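Local coordinates for uncharacterized protein (Bacteroides vulgatus, PDB 4FMR) that probably binds DNA through an HU/IHF-like domain, which is joined to a DUF4469 domain of Ig-like fold, at the interface of chains A and B. Sequence-based numbering; all coordinates share one arbitrary frame. Chains: chain A/B, uncharacterized hypothetical protein.

The interface of chains A and B. Residues chain A 10, 23, 25, 123, 126; chain B 90, 93.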
ATOM      1  N   LEU A  10       1.913 -22.521   7.806  1.00 46.21           N
ATOM      2  CA  LEU A  10       2.842 -22.152   8.862  1.00 46.86           C
ATOM      3  C   LEU A  10       4.232 -22.226   8.249  1.00 49.62           C
ATOM      4  O   LEU A  10       4.574 -23.275   7.692  1.00 48.29           O
ATOM      5  CB  LEU A  10       2.697 -23.069  10.098  1.00 48.57           C
ATOM      6  CG  LEU A  10       1.360 -23.040  10.821  1.00 53.96           C
ATOM      7  CD1 LEU A  10       1.223 -24.226  11.713  1.00 55.90           C
ATOM      8  CD2 LEU A  10       1.186 -21.768  11.608  1.00 55.66           C
ATOM      9  N   LYS A  23       7.320 -18.890  13.996  1.00 56.46           N
ATOM     10  CA  LYS A  23       6.391 -19.359  12.967  1.00 53.68           C
ATOM     11  C   LYS A  23       5.467 -18.190  12.631  1.00 52.00           C
ATOM     12  O   LYS A  23       5.109 -17.412  13.523  1.00 50.86           O
ATOM     13  CB  LYS A  23       5.584 -20.613  13.386  1.00 56.11           C
ATOM     14  CG  LYS A  23       6.368 -21.922  13.420  1.00 69.33           C
ATOM     15  CD  LYS A  23       6.655 -22.484  12.037  1.00 78.03           C
ATOM     16  CE  LYS A  23       7.428 -23.781  12.112  1.00 85.75           C
ATOM     17  NZ  LYS A  23       7.862 -24.224  10.761  1.00 93.39           N
ATOM     18  N   PHE A  25       2.096 -16.930   9.665  1.00 37.97           N
ATOM     19  CA  PHE A  25       1.114 -17.387   8.707  1.00 36.38           C
ATOM     20  C   PHE A  25       1.421 -16.842   7.330  1.00 40.43           C
ATOM     21  O   PHE A  25       1.786 -15.671   7.171  1.00 40.09           O
ATOM     22  CB  PHE A  25      -0.300 -16.997   9.137  1.00 37.32           C
ATOM     23  CG  PHE A  25      -0.632 -17.524  10.501  1.00 38.92           C
ATOM     24  CD1 PHE A  25      -0.989 -18.858  10.683  1.00 41.05           C
ATOM     25  CD2 PHE A  25      -0.567 -16.697  11.618  1.00 40.52           C
ATOM     26  CE1 PHE A  25      -1.268 -19.352  11.959  1.00 42.49           C
ATOM     27  CE2 PHE A  25      -0.858 -17.193  12.893  1.00 43.02           C
ATOM     28  CZ  PHE A  25      -1.218 -18.511  13.051  1.00 41.34           C
ATOM     29  N   VAL A 123      -6.033 -22.603   9.170  1.00 36.64           N
ATOM     30  CA  VAL A 123      -4.613 -22.930   9.286  1.00 37.10           C
ATOM     31  C   VAL A 123      -4.406 -24.348   8.711  1.00 44.38           C
ATOM     32  O   VAL A 123      -4.977 -25.318   9.204  1.00 45.09           O
ATOM     33  CB  VAL A 123      -4.134 -22.754  10.770  1.00 41.54           C
ATOM     34  CG1 VAL A 123      -2.704 -23.259  10.974  1.00 41.24           C
ATOM     35  CG2 VAL A 123      -4.245 -21.275  11.198  1.00 40.55           C
ATOM     36  N   GLU A 126       1.978 -26.787   8.601  1.00 53.61           N
ATOM     37  CA  GLU A 126       3.261 -26.646   7.907  1.00 54.45           C
ATOM     38  C   GLU A 126       3.222 -27.406   6.597  1.00 59.24           C
ATOM     39  O   GLU A 126       2.562 -28.444   6.535  1.00 58.83           O
ATOM     40  CB  GLU A 126       4.409 -27.175   8.782  1.00 57.41           C
ATOM     41  CG  GLU A 126       4.657 -26.384  10.053  1.00 70.68           C
ATOM     42  CD  GLU A 126       5.889 -26.810  10.821  1.00103.12           C
ATOM     43  OE1 GLU A 126       6.989 -26.816  10.221  1.00106.84           O
ATOM     44  OE2 GLU A 126       5.766 -27.087  12.036  1.00103.55           O
TER
ATOM     45  N   ALA B  90       2.675 -17.033  14.996  1.00 44.59           N
ATOM     46  CA  ALA B  90       1.832 -18.194  15.217  1.00 45.67           C
ATOM     47  C   ALA B  90       2.149 -18.803  16.613  1.00 52.81           C
ATOM     48  O   ALA B  90       3.233 -19.382  16.829  1.00 55.51           O
ATOM     49  CB  ALA B  90       2.041 -19.214  14.114  1.00 46.86           C
ATOM     50  N   ASN B  93       0.997 -22.962  16.915  1.00 48.53           N
ATOM     51  CA  ASN B  93       0.656 -23.359  15.538  1.00 49.00           C
ATOM     52  C   ASN B  93      -0.858 -23.160  15.221  1.00 52.77           C
ATOM     53  O   ASN B  93      -1.477 -23.969  14.508  1.00 52.87           O
ATOM     54  CB  ASN B  93       1.062 -24.841  15.330  1.00 52.43           C
ATOM     55  CG  ASN B  93       2.558 -25.106  15.326  1.00 78.80           C
ATOM     56  OD1 ASN B  93       3.396 -24.230  15.592  1.00 67.10           O
ATOM     57  ND2 ASN B  93       2.929 -26.327  14.967  1.00 77.69           N
TER
HETATM   58  O   HOH W   1       6.001 -19.695  16.724  1.00 58.28           O
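B:Ala90 packs against strands 4-12 and 23-27 of chain A, where it meets A:Lys23, A:Phe25 and A:Leu10. Its backbone N donates a nearly straight hydrogen bond to the carbonyl O of A:Lys23, 2.9 Å long (174° at H). The N-H arrives from above the carbonyl plane, not along a lone pair. A water bridges the same two residues. Water 1 lies 3.1 Å from A:Lys23 N and 2.8 Å from B:Ala90 O. Both backbone polar groups of A:Lys23, at the start of strand 23-27, are thus tied to B:Ala90, directly or through the water.

The methyl CB of B:Ala90 points over the face of the A:Phe25 ring, 4.0 Å from the ring centroid. This is a CH-pi contact, tightest towards the far end of the ring at CZ. A:Leu10 CD2 touches the same methyl at 3.7 Å, and A:Lys23 CB adds a looser contact. The methyl is therefore packed among side chains of strands 4-12 and 23-27.

The other branch of A:Leu10 serves the second loop residue. CD1 of A:Leu10 meets B:Asn93 CB at 3.7 Å, the two side chains crossing at about a right angle. CG of A:Leu10 is anti to its carbonyl carbon (chi1 -63°), and the fork beyond it splits between B:Ala90 and B:Asn93.

Beyond A:Leu10 the contact turns polar. The A:Lys23 chain bends at chi2 (-75°), then runs extended to A:Glu126 on strand 119-126. A:Lys23 NZ donates to A:Glu126 OE1 at 2.8 Å, a salt bridge within chain A. The amine comes from well above the carboxylate plane. This may hold the carboxylate near B:Asn93.

Chains A and B are copies of one protein, and this patch has a two-fold twin. HU/IHF-like domains typically dimerise, so the pairing is plausibly biological. A:Glu126 OE2 lies 4.1 Å from B:Asn93 ND2, beyond hydrogen-bond length, with the carboxylate and amide planes nearly perpendicular.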